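Local atomic coordinates of cycloalternan-forming enzyme (Listeria monocytogenes serovar 1/2a, PDB entry 5F7U), a protein that is a large multidomain member of glycoside hydrolase family 31, built round a TIM barrel, with beta-rich domains before and after it that include a carbohydrate-binding module. Residues L136-T141 and P147-S152; D404-Y409 and V460-G465; V865-P868 and E873-M876. The protein carries 1 engineered substitution. All coordinates share one frame; numbering follows the deposited sequence.

In the fold
Three separate regions of the chain are sampled, with centres more than 50 Å apart. Contact 1, in the beta-rich region before the barrel, is an antiparallel hairpin, partly buried, joined by backbone hydrogen bonds with apolar side chains on one face and a polar pair on the other. Contact 2 lies in the TIM-barrel domain, where two mostly irregular segments, also partly buried, meet through a lysine, carboxylates and waters beside a bound glucose. Contact 3 is the fully buried one: strands of two different sheets face each other C-terminal to the barrel and touch through side chains alone. The chemistry thus runs from backbone pairing, through charge and water, to dispersion.

Contact 1 (L136-T141 and P147-S152); sequences LNMTAT and PKLYLS
Leu136 and Leu149 lie side by side and point the same way from an antiparallel beta hairpin, the strands 134-140 and 148-153, in the beta-rich region before the barrel. They form a hydrogen-bonded pair: Leu136 N donates a hydrogen bond to Leu149 O at 2.7 Å, and Leu149 N donates one to Leu136 O. Their methyls meet at CD1 of Leu136 and CD2 of Leu149, 4.1 Å apart, while Leu151 CD1 touches the same Leu136 methyl. On this face Met138, in one of its two modelled conformers, slants across Leu149, its chain extended beyond CG so that the terminal CE lands 3.6 Å from Leu149 CB. Tyr203 covers Met138 and Leu149, and Met161 packs on Leu149 and Leu151.

Asn137 and Lys148 occupy the other face as a non-hydrogen-bonded pair, again alongside each other. The lysine turns its ammonium back by a bend at its last torsion (chi4 -87°), and NZ donates to Asn137 OD1 at 2.9 Å, in the plane of the amide carbonyl. The amide is held at its other end too, since ND2 bonds to Ser126 OG of strand 106-129. At the turn end, Met138 N donates to Pro147 O, and the proline ring packs by its CG against Met138 CB and Ala140 CB, with Pro147 CD 3.3 Å from Met138 O.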
# COMPACT_ATOMS: atom_id res chain seq x y z
N LEU A 136 24.46 -17.45 -21.69
CA LEU A 136 23.94 -18.63 -22.39
C LEU A 136 23.79 -18.26 -23.86
O LEU A 136 22.99 -17.40 -24.20
CB LEU A 136 22.58 -19.05 -21.80
CG LEU A 136 22.49 -19.27 -20.28
CD1 LEU A 136 21.07 -19.69 -19.88
CD2 LEU A 136 23.48 -20.31 -19.79
N ASN A 137 24.62 -18.86 -24.71
CA ASN A 137 24.52 -18.66 -26.15
C ASN A 137 23.41 -19.55 -26.68
O ASN A 137 23.40 -20.76 -26.39
CB ASN A 137 25.86 -18.96 -26.82
CG ASN A 137 26.91 -17.92 -26.48
OD1 ASN A 137 26.75 -16.74 -26.79
ND2 ASN A 137 27.98 -18.35 -25.85
N MET A 138 22.50 -18.97 -27.45
CA MET A 138 21.28 -19.67 -27.83
C MET A 138 21.03 -19.70 -29.33
O MET A 138 21.52 -18.84 -30.07
CB MET A 138 20.09 -19.03 -27.12
CG MET A 138 20.11 -19.25 -25.63
SD MET A 138 19.07 -18.08 -24.75
CE MET A 138 18.81 -19.02 -23.26
N THR A 139 20.27 -20.71 -29.76
CA THR A 139 19.69 -20.71 -31.11
C THR A 139 18.27 -20.16 -31.00
O THR A 139 17.72 -20.06 -29.90
CB THR A 139 19.65 -22.09 -31.76
OG1 THR A 139 19.11 -23.04 -30.83
CG2 THR A 139 21.06 -22.50 -32.17
N ALA A 140 17.71 -19.77 -32.14
CA ALA A 140 16.36 -19.23 -32.21
C ALA A 140 15.47 -20.14 -33.06
O ALA A 140 15.95 -20.85 -33.96
CB ALA A 140 16.39 -17.81 -32.78
N THR A 141 14.18 -20.10 -32.79
CA THR A 141 13.22 -20.93 -33.53
C THR A 141 12.98 -20.48 -34.97
O THR A 141 12.57 -21.27 -35.81
CB THR A 141 11.86 -20.97 -32.82
OG1 THR A 141 11.37 -19.63 -32.69
CG2 THR A 141 11.94 -21.62 -31.47
N PRO A 147 20.90 -15.18 -30.35
CA PRO A 147 20.56 -14.65 -29.01
C PRO A 147 21.52 -15.04 -27.89
O PRO A 147 22.16 -16.10 -27.94
CB PRO A 147 19.17 -15.18 -28.72
CG PRO A 147 18.85 -16.17 -29.77
CD PRO A 147 19.84 -16.07 -30.88
N LYS A 148 21.62 -14.16 -26.91
CA LYS A 148 22.38 -14.43 -25.69
C LYS A 148 21.52 -14.06 -24.52
O LYS A 148 20.95 -12.97 -24.50
CB LYS A 148 23.65 -13.58 -25.65
CG LYS A 148 24.70 -13.99 -26.67
CD LYS A 148 25.81 -12.96 -26.66
CE LYS A 148 26.80 -13.15 -27.81
NZ LYS A 148 27.85 -14.12 -27.40
N LEU A 149 21.43 -14.98 -23.56
CA LEU A 149 20.77 -14.71 -22.28
C LEU A 149 21.84 -14.62 -21.20
O LEU A 149 22.60 -15.57 -20.99
CB LEU A 149 19.78 -15.81 -21.94
CG LEU A 149 19.04 -15.65 -20.61
CD1 LEU A 149 18.18 -14.38 -20.56
CD2 LEU A 149 18.15 -16.87 -20.39
N TYR A 150 21.86 -13.50 -20.49
CA TYR A 150 22.85 -13.27 -19.44
C TYR A 150 22.22 -13.45 -18.08
O TYR A 150 21.16 -12.89 -17.81
CB TYR A 150 23.37 -11.85 -19.52
CG TYR A 150 24.08 -11.57 -20.80
CD1 TYR A 150 25.43 -11.87 -20.94
CD2 TYR A 150 23.41 -10.97 -21.86
CE1 TYR A 150 26.10 -11.59 -22.12
CE2 TYR A 150 24.07 -10.69 -23.05
CZ TYR A 150 25.40 -11.02 -23.17
OH TYR A 150 26.06 -10.72 -24.34
N LEU A 151 22.92 -14.18 -17.22
CA LEU A 151 22.47 -14.41 -15.85
C LEU A 151 23.47 -13.76 -14.92
O LEU A 151 24.68 -13.92 -15.09
CB LEU A 151 22.40 -15.90 -15.52
CG LEU A 151 21.72 -16.86 -16.50
CD1 LEU A 151 21.78 -18.29 -15.98
CD2 LEU A 151 20.27 -16.46 -16.74
N SER A 152 22.96 -13.03 -13.93
CA SER A 152 23.79 -12.46 -12.88
C SER A 152 23.01 -12.47 -11.57
O SER A 152 21.78 -12.64 -11.56
CB SER A 152 24.25 -11.04 -13.24
OG SER A 152 23.14 -10.17 -13.45
O HOH W 1 24.87 -16.36 -29.16

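Contact 2 (D404-Y409 and V460-G465); sequences DEETYY and VLKDDG. With GLC (alpha-D-glucopyranose), chain F.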
# COMPACT_ATOMS: atom_id res chain seq x y z
N ASP A 404 -4.62 31.20 -7.90
CA ASP A 404 -5.29 31.94 -8.97
C ASP A 404 -6.01 31.05 -10.01
O ASP A 404 -6.72 31.56 -10.88
CB ASP A 404 -4.29 32.89 -9.66
CG ASP A 404 -3.13 32.16 -10.36
OD1 ASP A 404 -3.08 30.91 -10.39
OD2 ASP A 404 -2.25 32.85 -10.92
N GLU A 405 -5.79 29.73 -9.93
CA GLU A 405 -6.38 28.74 -10.87
C GLU A 405 -5.95 29.03 -12.32
O GLU A 405 -6.67 28.70 -13.28
CB GLU A 405 -7.92 28.71 -10.76
CG GLU A 405 -8.45 28.36 -9.36
CD GLU A 405 -8.24 26.89 -9.01
OE1 GLU A 405 -8.12 26.06 -9.94
OE2 GLU A 405 -8.21 26.54 -7.81
N GLU A 406 -4.77 29.65 -12.46
CA GLU A 406 -4.19 29.93 -13.76
C GLU A 406 -2.72 29.52 -13.81
O GLU A 406 -2.35 28.70 -14.63
CB GLU A 406 -4.33 31.41 -14.10
CG GLU A 406 -5.77 31.89 -14.29
CD GLU A 406 -6.48 31.27 -15.49
OE1 GLU A 406 -5.87 30.54 -16.31
OE2 GLU A 406 -7.70 31.52 -15.62
N THR A 407 -1.91 30.12 -12.93
CA THR A 407 -0.49 29.79 -12.85
C THR A 407 -0.25 28.62 -11.88
O THR A 407 0.74 27.90 -12.00
CB THR A 407 0.36 30.97 -12.34
OG1 THR A 407 0.02 31.27 -10.97
CG2 THR A 407 0.17 32.24 -13.22
N TYR A 408 -1.11 28.50 -10.88
CA TYR A 408 -0.96 27.53 -9.79
C TYR A 408 0.30 27.73 -8.93
O TYR A 408 0.72 26.82 -8.23
CB TYR A 408 -1.10 26.07 -10.29
CG TYR A 408 -2.49 25.83 -10.78
CD1 TYR A 408 -3.51 25.52 -9.88
CD2 TYR A 408 -2.80 25.96 -12.14
CE1 TYR A 408 -4.81 25.34 -10.31
CE2 TYR A 408 -4.10 25.79 -12.59
CZ TYR A 408 -5.09 25.47 -11.67
OH TYR A 408 -6.39 25.31 -12.11
N TYR A 409 0.90 28.92 -8.99
CA TYR A 409 1.92 29.27 -8.01
C TYR A 409 1.69 30.62 -7.33
O TYR A 409 2.51 31.04 -6.51
CB TYR A 409 3.35 29.12 -8.58
CG TYR A 409 3.68 30.04 -9.73
CD1 TYR A 409 4.07 31.35 -9.49
CD2 TYR A 409 3.64 29.58 -11.05
CE1 TYR A 409 4.37 32.21 -10.54
CE2 TYR A 409 3.95 30.43 -12.11
CZ TYR A 409 4.32 31.74 -11.85
OH TYR A 409 4.65 32.60 -12.87
N VAL A 460 1.42 20.42 -15.18
CA VAL A 460 1.03 20.96 -16.47
C VAL A 460 0.89 22.47 -16.32
O VAL A 460 0.45 22.93 -15.29
CB VAL A 460 -0.28 20.28 -16.97
CG1 VAL A 460 -1.46 20.54 -16.01
CG2 VAL A 460 -0.63 20.68 -18.40
N LEU A 461 1.30 23.21 -17.35
CA LEU A 461 0.96 24.62 -17.45
C LEU A 461 -0.38 24.71 -18.18
O LEU A 461 -0.50 24.28 -19.33
CB LEU A 461 2.03 25.40 -18.21
CG LEU A 461 1.79 26.91 -18.34
CD1 LEU A 461 3.07 27.66 -17.98
CD2 LEU A 461 1.31 27.28 -19.73
N LYS A 462 -1.38 25.24 -17.47
CA LYS A 462 -2.75 25.28 -17.95
C LYS A 462 -2.85 26.19 -19.17
O LYS A 462 -2.28 27.28 -19.17
CB LYS A 462 -3.68 25.76 -16.84
CG LYS A 462 -5.09 26.06 -17.31
CD LYS A 462 -5.78 27.03 -16.37
CE LYS A 462 -6.98 27.65 -17.05
NZ LYS A 462 -7.82 28.33 -16.04
N ASP A 463 -3.54 25.72 -20.21
CA ASP A 463 -3.83 26.58 -21.35
C ASP A 463 -5.21 26.25 -21.91
O ASP A 463 -5.35 25.32 -22.71
CB ASP A 463 -2.75 26.49 -22.44
CG ASP A 463 -2.98 27.46 -23.60
OD1 ASP A 463 -3.98 28.21 -23.61
OD2 ASP A 463 -2.14 27.47 -24.53
N ASP A 464 -6.21 27.01 -21.49
CA ASP A 464 -7.57 26.81 -21.99
C ASP A 464 -8.00 27.86 -23.02
O ASP A 464 -9.19 28.07 -23.25
CB ASP A 464 -8.55 26.76 -20.82
CG ASP A 464 -8.64 28.08 -20.07
OD1 ASP A 464 -7.81 28.99 -20.30
OD2 ASP A 464 -9.56 28.20 -19.24
N GLY A 465 -7.01 28.53 -23.62
CA GLY A 465 -7.28 29.52 -24.65
C GLY A 465 -7.74 30.88 -24.15
O GLY A 465 -7.86 31.79 -24.95
C1 GLC F . -10.25 20.51 -8.26
C2 GLC F . -10.73 20.90 -9.66
C3 GLC F . -9.65 21.67 -10.43
C4 GLC F . -9.11 22.84 -9.60
C5 GLC F . -8.60 22.29 -8.26
C6 GLC F . -7.96 23.33 -7.35
O2 GLC F . -11.06 19.74 -10.41
O3 GLC F . -10.17 22.15 -11.67
O4 GLC F . -8.05 23.48 -10.33
O5 GLC F . -9.69 21.64 -7.57
O6 GLC F . -8.97 24.21 -6.87
O HOH W 2 -0.47 26.64 -15.11
O HOH W 3 0.76 24.73 -13.14
O HOH W 4 -8.29 26.38 -14.29
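Glu406 and Lys462 mark the nearest backbone approach of two largely irregular segments, their CA atoms 6.4 Å apart, too far for direct backbone pairing. A water bridges the two backbones, donating to Glu406 O and accepting from Lys462 N at 2.9 Å. The segment 404-409 is folded tightly on Asp404, whose OD1 accepts from the backbone N of Glu406, Thr407 and Tyr408, an Asx turn and Asx motif together.

Lys462 reaches across with its chain extended, CG anti to the backbone N (chi1 170°). Its NZ donates to Glu405 O at 3.0 Å, nearly in line with the carbonyl bond, and makes a salt bridge with OE1 of Glu406, whose side chain it meets at a slant; the hydrogen bond within that bridge is weak. Glu406 OE1 is shared between Lys462 and Arg471, and a long ion pair joins Lys462 to Asp464.

Both segments belong to the TIM-barrel domain of family 31: 404-409 lies in the loop following barrel strand 396-399, and 460-461 comes soon after barrel strand 452-457. Glu405 and Tyr408 line a glycan pocket here. The Glu405 carboxylate spans two hydroxyls of the glucose, OE1 accepting from its O4 at 2.6 Å and OE2 from its O6. Tyr408 OH donates to the same Glu405 OE1 at 2.9 Å, and Lys462 CB comes to the edge of the Tyr408 ring. A further water donates to Tyr408 OH and accepts from Lys462 NZ at 2.7 Å.

Contact 3 (V865-P868 and E873-M876); sequences VDLP and ETTM
Val865 and Leu867 on strand 862-867 face Met876 and Thr874 on strand 874-879, with CA atoms 8.8 Å apart for Val865 and Met876 and 9.1 Å for Leu867 and Thr874, the spacing of two sheets packed face to face in a beta sandwich rather than of neighbours in one sheet. The short connection between the segments therefore carries the chain from one layer to the other.

All four touching residues are buried, and each sets its CB toward the other strand. Val865 and Met876 meet tip to tip. The valine's CG1 lies anti to the backbone N (chi1 -179°), and the methionine answers with its CE methyl at 3.6 Å. The methionine chain is not straight: bends at chi2 and chi3 fold it back, bringing SD to 4.0 Å from the same valine methyl, so both sulfur and methyl rest against one carbon.

Leu867 and Thr874 run past each other in opposite directions. The leucine's CD2 comes to 3.3 Å from Thr874 OG1, a snug contact, while CD1 stays farther from that oxygen at 4.0 Å. Thr874 has its hydroxyl set between its own N and carbonyl carbon (chi1 52°), which turns OG1 to the leucine methyls. The touch is van der Waals packing of an apolar branch against a hydroxyl oxygen.

Around this interface, Ile931 of strand 929-934 packs on Val865, Leu867 and Met876, and pairs with Val865 through its backbone. In the facing sheet, strand 874-879 runs between strands 825-830 and 917-922: Phe828 lies against Thr874 and Met876, and Ala922 against Leu867 and Thr874.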
# COMPACT_ATOMS: atom_id res chain seq x y z
N VAL A 865 11.97 -8.03 32.13
CA VAL A 865 12.08 -7.01 31.08
C VAL A 865 13.44 -6.33 31.22
O VAL A 865 13.80 -5.84 32.30
CB VAL A 865 10.94 -5.97 31.15
CG1 VAL A 865 11.08 -4.93 30.02
CG2 VAL A 865 9.59 -6.66 31.06
N ASP A 866 14.20 -6.34 30.12
CA ASP A 866 15.49 -5.68 30.06
C ASP A 866 15.29 -4.36 29.37
O ASP A 866 15.10 -4.30 28.14
CB ASP A 866 16.51 -6.56 29.35
CG ASP A 866 16.93 -7.78 30.17
OD1 ASP A 866 16.61 -7.88 31.39
OD2 ASP A 866 17.62 -8.65 29.58
N LEU A 867 15.29 -3.30 30.17
CA LEU A 867 15.06 -1.95 29.66
C LEU A 867 16.41 -1.26 29.43
O LEU A 867 17.28 -1.29 30.31
CB LEU A 867 14.20 -1.19 30.67
CG LEU A 867 13.60 0.19 30.38
CD1 LEU A 867 12.46 0.11 29.37
CD2 LEU A 867 13.11 0.78 31.70
N PRO A 868 16.63 -0.69 28.23
CA PRO A 868 17.91 -0.02 27.99
C PRO A 868 17.88 1.35 28.67
O PRO A 868 16.85 1.72 29.24
CB PRO A 868 17.94 0.12 26.47
CG PRO A 868 16.51 0.32 26.10
CD PRO A 868 15.72 -0.55 27.08
N GLU A 873 10.92 8.63 31.87
CA GLU A 873 10.18 7.66 32.68
C GLU A 873 9.45 6.69 31.75
O GLU A 873 8.97 7.08 30.69
CB GLU A 873 9.19 8.43 33.55
CG GLU A 873 8.18 7.64 34.38
CD GLU A 873 7.34 8.58 35.22
OE1 GLU A 873 7.86 9.09 36.24
OE2 GLU A 873 6.17 8.84 34.87
N THR A 874 9.42 5.42 32.11
CA THR A 874 8.74 4.42 31.29
C THR A 874 7.73 3.65 32.13
O THR A 874 7.97 3.40 33.30
CB THR A 874 9.73 3.43 30.64
OG1 THR A 874 10.58 2.88 31.64
CG2 THR A 874 10.60 4.09 29.59
N THR A 875 6.62 3.27 31.51
CA THR A 875 5.64 2.41 32.15
C THR A 875 5.47 1.15 31.30
O THR A 875 5.12 1.24 30.13
CB THR A 875 4.27 3.10 32.31
OG1 THR A 875 4.41 4.31 33.08
CG2 THR A 875 3.25 2.18 32.99
N MET A 876 5.74 -0.01 31.88
CA MET A 876 5.39 -1.26 31.22
C MET A 876 3.92 -1.58 31.54
O MET A 876 3.48 -1.40 32.68
CB MET A 876 6.25 -2.44 31.71
CG MET A 876 7.76 -2.26 31.65
SD MET A 876 8.43 -1.87 30.02
CE MET A 876 7.97 -3.31 29.08